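Local coordinates for protein esterase E25 (PDB 4Q05) that probably hydrolyses carboxylic ester bonds, acting as a dimeric bacterial esterase of the hormone-sensitive lipase family with an alpha/beta hydrolase fold, at residues A[150-155]-A[334-339]; A[229-234]-A[295-300]. One frame throughout, in Å; residues are numbered along the deposited sequence.

Contact 1: residues A[150-155]-A[334-339]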
loop_
_atom_site.group_PDB
_atom_site.type_symbol
_atom_site.label_atom_id
_atom_site.label_comp_id
_atom_site.label_asym_id
_atom_site.label_seq_id
_atom_site.Cartn_x
_atom_site.Cartn_y
_atom_site.Cartn_z
ATOM N N THR A 150 -17.520 -1.607 -19.946
ATOM C CA THR A 150 -18.371 -0.839 -19.040
ATOM C C THR A 150 -18.491 -1.407 -17.623
ATOM O O THR A 150 -19.025 -0.741 -16.736
ATOM C CB THR A 150 -19.791 -0.640 -19.606
ATOM O OG1 THR A 150 -20.394 -1.919 -19.848
ATOM C CG2 THR A 150 -19.746 0.171 -20.908
ATOM N N ILE A 151 -18.000 -2.619 -17.393
ATOM C CA ILE A 151 -18.138 -3.206 -16.054
ATOM C C ILE A 151 -17.614 -2.290 -14.951
ATOM O O ILE A 151 -18.346 -1.926 -14.032
ATOM C CB ILE A 151 -17.480 -4.591 -15.955
ATOM C CG1 ILE A 151 -18.153 -5.550 -16.933
ATOM C CG2 ILE A 151 -17.588 -5.139 -14.526
ATOM C CD1 ILE A 151 -17.470 -6.901 -17.037
ATOM N N GLU A 152 -16.359 -1.880 -15.043
ATOM C CA GLU A 152 -15.813 -1.043 -13.979
ATOM C C GLU A 152 -16.528 0.314 -13.891
ATOM O O GLU A 152 -16.664 0.883 -12.805
ATOM C CB GLU A 152 -14.307 -0.851 -14.143
ATOM C CG GLU A 152 -13.682 0.018 -13.064
ATOM C CD GLU A 152 -12.186 0.218 -13.267
ATOM O OE1 GLU A 152 -11.731 0.326 -14.430
ATOM O OE2 GLU A 152 -11.464 0.275 -12.255
ATOM N N ALA A 153 -16.967 0.829 -15.038
ATOM C CA ALA A 153 -17.704 2.087 -15.091
ATOM C C ALA A 153 -19.015 1.959 -14.336
ATOM O O ALA A 153 -19.454 2.879 -13.653
ATOM C CB ALA A 153 -17.991 2.464 -16.536
ATOM N N ILE A 154 -19.660 0.818 -14.500
ATOM C CA ILE A 154 -20.910 0.551 -13.798
ATOM C C ILE A 154 -20.665 0.528 -12.285
ATOM O O ILE A 154 -21.442 1.095 -11.508
ATOM C CB ILE A 154 -21.505 -0.776 -14.271
ATOM C CG1 ILE A 154 -21.957 -0.653 -15.732
ATOM C CG2 ILE A 154 -22.662 -1.216 -13.367
ATOM C CD1 ILE A 154 -22.159 -2.002 -16.411
ATOM N N VAL A 155 -19.567 -0.103 -11.874
ATOM C CA VAL A 155 -19.228 -0.179 -10.455
ATOM C C VAL A 155 -18.943 1.202 -9.888
ATOM O O VAL A 155 -19.450 1.574 -8.828
ATOM C CB VAL A 155 -17.985 -1.050 -10.200
ATOM C CG1 VAL A 155 -17.554 -0.909 -8.755
ATOM C CG2 VAL A 155 -18.258 -2.500 -10.554
ATOM N N ASP A 334 -9.496 -6.816 -8.661
ATOM C CA ASP A 334 -10.436 -7.526 -7.798
ATOM C C ASP A 334 -11.290 -6.598 -6.952
ATOM O O ASP A 334 -12.224 -7.052 -6.292
ATOM C CB ASP A 334 -9.708 -8.507 -6.869
ATOM C CG ASP A 334 -9.416 -9.828 -7.529
ATOM O OD1 ASP A 334 -10.011 -10.100 -8.595
ATOM O OD2 ASP A 334 -8.596 -10.598 -6.970
ATOM N N TYR A 335 -10.955 -5.309 -6.945
ATOM C CA TYR A 335 -11.685 -4.337 -6.135
ATOM C C TYR A 335 -12.990 -3.959 -6.814
ATOM O O TYR A 335 -13.810 -3.253 -6.239
ATOM C CB TYR A 335 -10.842 -3.075 -5.926
ATOM C CG TYR A 335 -10.370 -2.472 -7.225
ATOM C CD1 TYR A 335 -11.217 -1.676 -7.990
ATOM C CD2 TYR A 335 -9.089 -2.715 -7.702
ATOM C CE1 TYR A 335 -10.800 -1.134 -9.191
ATOM C CE2 TYR A 335 -8.662 -2.171 -8.898
ATOM C CZ TYR A 335 -9.518 -1.389 -9.639
ATOM O OH TYR A 335 -9.093 -0.852 -10.832
ATOM N N ALA A 336 -13.173 -4.417 -8.049
ATOM C CA ALA A 336 -14.344 -4.041 -8.835
ATOM C C ALA A 336 -14.943 -5.247 -9.535
ATOM O O ALA A 336 -15.391 -5.151 -10.673
ATOM C CB ALA A 336 -13.979 -2.979 -9.851
ATOM N N VAL A 337 -14.950 -6.383 -8.850
ATOM C CA VAL A 337 -15.423 -7.630 -9.439
ATOM C C VAL A 337 -16.676 -8.136 -8.719
ATOM O O VAL A 337 -17.547 -8.756 -9.321
ATOM C CB VAL A 337 -14.318 -8.706 -9.415
ATOM C CG1 VAL A 337 -14.909 -10.095 -9.447
ATOM C CG2 VAL A 337 -13.354 -8.494 -10.587
ATOM N N ASP A 338 -16.777 -7.854 -7.427
ATOM C CA ASP A 338 -17.963 -8.241 -6.671
ATOM C C ASP A 338 -18.446 -7.077 -5.831
ATOM O O ASP A 338 -17.780 -6.671 -4.874
ATOM C CB ASP A 338 -17.655 -9.446 -5.786
ATOM C CG ASP A 338 -18.897 -10.003 -5.099
ATOM O OD1 ASP A 338 -19.779 -9.216 -4.674
ATOM O OD2 ASP A 338 -18.977 -11.236 -4.985
ATOM N N LEU A 339 -19.608 -6.544 -6.183
ATOM C CA LEU A 339 -20.100 -5.331 -5.550
ATOM C C LEU A 339 -20.471 -5.561 -4.086
ATOM O O LEU A 339 -20.658 -4.604 -3.334
ATOM C CB LEU A 339 -21.306 -4.771 -6.307
ATOM C CG LEU A 339 -21.139 -4.301 -7.765
ATOM C CD1 LEU A 339 -21.107 -2.786 -7.848
ATOM C CD2 LEU A 339 -19.918 -4.912 -8.451
#
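Glu152, in the first turn of helix 151-160, reaches across to Tyr335 in the loop that leads from strand 322-327 to helix 342-358. The setting is an alpha/beta hydrolase fold, in which this loop follows the last strand of the sheet. From CB the glutamate chain runs out extended, with CG trans to the main-chain nitrogen (chi1 180°). Its CG passes the methyl CB of Ala336 at 4.4 Å, and CD carries the carboxylate on to the phenol. There OE2 accepts a hydrogen bond from Tyr335 OH, 3.0 Å away. The phenol comes from the syn side of that oxygen, 27° out of the carboxylate plane, while OE2 itself lies in the plane of the tyrosine ring at its edge, 3.4 Å from CE1. The carboxylate is turned 39° against the ring. The other oxygen, OE1, is hydrogen-bonded to Ser205 OG in the presumed nucleophile elbow, so both ends of the carboxylate are held and its rotation is fixed. Tyr335 also packs on Phe231 and Thr234 of strand 229-235, which confines the ring. One turn further along the helix the contact becomes apolar. Val155 points at the loop and divides its two methyls: CG1 faces the CB of Ala336 at 4.3 Å, whereas CG2 lies 3.9 Å from the carbonyl oxygen of Ala336 and presses on CD2 of Leu339 at 3.6 Å.

Contact 2: residues A[229-234]-A[295-300]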
loop_
_atom_site.group_PDB
_atom_site.type_symbol
_atom_site.label_atom_id
_atom_site.label_comp_id
_atom_site.label_asym_id
_atom_site.label_seq_id
_atom_site.Cartn_x
_atom_site.Cartn_y
_atom_site.Cartn_z
ATOM N N ALA A 229 -9.817 15.524 -10.396
ATOM C CA ALA A 229 -9.317 14.353 -9.668
ATOM C C ALA A 229 -9.022 13.210 -10.630
ATOM O O ALA A 229 -9.628 13.126 -11.700
ATOM C CB ALA A 229 -10.337 13.898 -8.636
ATOM N N LEU A 230 -8.094 12.330 -10.255
ATOM C CA LEU A 230 -7.819 11.151 -11.065
ATOM C C LEU A 230 -8.088 9.920 -10.240
ATOM O O LEU A 230 -7.896 9.932 -9.027
ATOM C CB LEU A 230 -6.357 11.110 -11.493
ATOM C CG LEU A 230 -5.812 12.297 -12.266
ATOM C CD1 LEU A 230 -4.387 11.967 -12.698
ATOM C CD2 LEU A 230 -6.697 12.612 -13.472
ATOM N N PHE A 231 -8.536 8.865 -10.907
ATOM C CA PHE A 231 -8.647 7.546 -10.306
ATOM C C PHE A 231 -7.706 6.599 -11.042
ATOM O O PHE A 231 -7.817 6.436 -12.260
ATOM C CB PHE A 231 -10.084 7.045 -10.432
ATOM C CG PHE A 231 -10.265 5.632 -9.994
ATOM C CD1 PHE A 231 -10.267 5.314 -8.649
ATOM C CD2 PHE A 231 -10.415 4.616 -10.928
ATOM C CE1 PHE A 231 -10.430 4.000 -8.235
ATOM C CE2 PHE A 231 -10.585 3.314 -10.533
ATOM C CZ PHE A 231 -10.593 2.997 -9.180
ATOM N N LEU A 232 -6.761 6.004 -10.316
ATOM C CA LEU A 232 -5.855 5.024 -10.908
ATOM C C LEU A 232 -5.937 3.698 -10.156
ATOM O O LEU A 232 -5.272 3.502 -9.125
ATOM C CB LEU A 232 -4.419 5.534 -10.892
ATOM C CG LEU A 232 -4.176 6.883 -11.566
ATOM C CD1 LEU A 232 -2.721 7.269 -11.392
ATOM C CD2 LEU A 232 -4.534 6.812 -13.050
ATOM N N GLY A 233 -6.759 2.789 -10.638
ATOM C CA GLY A 233 -6.876 1.482 -10.081
ATOM C C GLY A 233 -5.917 0.592 -10.801
ATOM O O GLY A 233 -5.898 0.635 -11.993
ATOM N N THR A 234 -5.128 -0.156 -10.051
ATOM C CA THR A 234 -4.124 -1.077 -10.549
ATOM C C THR A 234 -3.519 -0.621 -11.900
ATOM O O THR A 234 -3.629 -1.271 -12.885
ATOM C CB THR A 234 -4.650 -2.527 -10.560
ATOM O OG1 THR A 234 -3.633 -3.417 -10.951
ATOM C CG2 THR A 234 -5.828 -2.679 -11.465
ATOM N N PHE A 295 -6.336 9.105 -6.663
ATOM C CA PHE A 295 -6.815 8.042 -5.796
ATOM C C PHE A 295 -6.319 6.754 -6.433
ATOM O O PHE A 295 -6.582 6.507 -7.621
ATOM C CB PHE A 295 -8.348 8.102 -5.773
ATOM C CG PHE A 295 -9.022 7.079 -4.874
ATOM C CD1 PHE A 295 -9.083 5.741 -5.232
ATOM C CD2 PHE A 295 -9.667 7.485 -3.714
ATOM C CE1 PHE A 295 -9.736 4.823 -4.422
ATOM C CE2 PHE A 295 -10.333 6.575 -2.911
ATOM C CZ PHE A 295 -10.364 5.243 -3.264
ATOM N N LEU A 296 -5.592 5.938 -5.672
ATOM C CA LEU A 296 -5.035 4.700 -6.225
ATOM C C LEU A 296 -5.439 3.498 -5.390
ATOM O O LEU A 296 -5.532 3.583 -4.179
ATOM C CB LEU A 296 -3.503 4.747 -6.290
ATOM C CG LEU A 296 -2.872 5.920 -7.046
ATOM C CD1 LEU A 296 -2.491 7.019 -6.054
ATOM C CD2 LEU A 296 -1.642 5.436 -7.824
ATOM N N ILE A 297 -5.663 2.376 -6.050
ATOM C CA ILE A 297 -6.093 1.175 -5.355
ATOM C C ILE A 297 -5.434 -0.054 -5.959
ATOM O O ILE A 297 -5.232 -0.143 -7.178
ATOM C CB ILE A 297 -7.638 1.054 -5.346
ATOM C CG1 ILE A 297 -8.072 -0.244 -4.659
ATOM C CG2 ILE A 297 -8.189 1.086 -6.745
ATOM C CD1 ILE A 297 -9.563 -0.349 -4.518
ATOM N N THR A 298 -5.068 -0.988 -5.092
ATOM C CA THR A 298 -4.442 -2.225 -5.513
ATOM C C THR A 298 -4.622 -3.214 -4.345
ATOM O O THR A 298 -5.462 -2.993 -3.480
ATOM C CB THR A 298 -2.953 -1.999 -5.887
ATOM O OG1 THR A 298 -2.338 -3.232 -6.283
ATOM C CG2 THR A 298 -2.184 -1.400 -4.710
ATOM N N GLY A 299 -3.867 -4.305 -4.321
ATOM C CA GLY A 299 -4.014 -5.258 -3.237
ATOM C C GLY A 299 -2.795 -6.137 -3.132
ATOM O O GLY A 299 -1.917 -6.077 -3.988
ATOM N N THR A 300 -2.749 -6.973 -2.095
ATOM C CA THR A 300 -1.557 -7.750 -1.805
ATOM C C THR A 300 -1.219 -8.760 -2.894
ATOM O O THR A 300 -0.072 -9.151 -3.030
ATOM C CB THR A 300 -1.702 -8.491 -0.468
ATOM O OG1 THR A 300 -2.926 -9.227 -0.490
ATOM C CG2 THR A 300 -1.730 -7.493 0.698
#
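Two groups of the neighbouring strand converge on the carbonyl oxygen of Phe295: Leu232 N donates a nearly straight hydrogen bond of 2.7 Å, and the CA-H of Phe231 adds a weaker contact, with CA 3.5 Å from the same O. Leu232 O is met less squarely: Ile297 N, at 3.3 Å, is tilted from the carbonyl plane, and the CA-H of Leu296 also points to this O, with CA at 3.1 Å. Bonds from Phe295 N to Leu230 O and from Thr234 N to Ile297 O complete the parallel ladder, its strand axes 9° apart. Phe231, Phe295 and Ile297 occupy the face that packs on helix 342-358. The two phenyl rings are inclined at 33°; both have CG trans to the main-chain nitrogen (chi1 173° in Phe231), which brings their CD1 atoms together, 3.6 Å apart. Because Gly233 has no side chain, Ile297 CG2 can approach its CA to 3.6 Å. On the other face Leu232 and Leu296 lie side by side, CB of the first against CD2 of the second. At the C-terminal end Thr234 OG1 is hydrogen-bonded to Asp302 OD2 and His332 ND1, probably the acid and histidine of the triad. This is a strand pair from the parallel part of the central, mixed sheet of an alpha/beta hydrolase, with the presumed catalytic residues on loops beyond its strand ends.

Overall arrangement
From the N terminus the chain runs through the N-terminal helices and the first strands of the sheet before it reaches helix 151-160, whose start is met only when residues 334-339 return to it in contact 1. Within that long loop lies contact 2, which closes a shorter one when residues 295-300 pair with 229-234, after strand 200-205 and the presumed nucleophile elbow. The two therefore nest without crossing. The inner closure joins two neighbouring parallel strands toward the 322-327 edge of the sheet, and the outer one joins a helix to the loop beyond the last strand. They touch directly where Tyr335 packs its hydroxyl against Gly233 and its CB against Ile297.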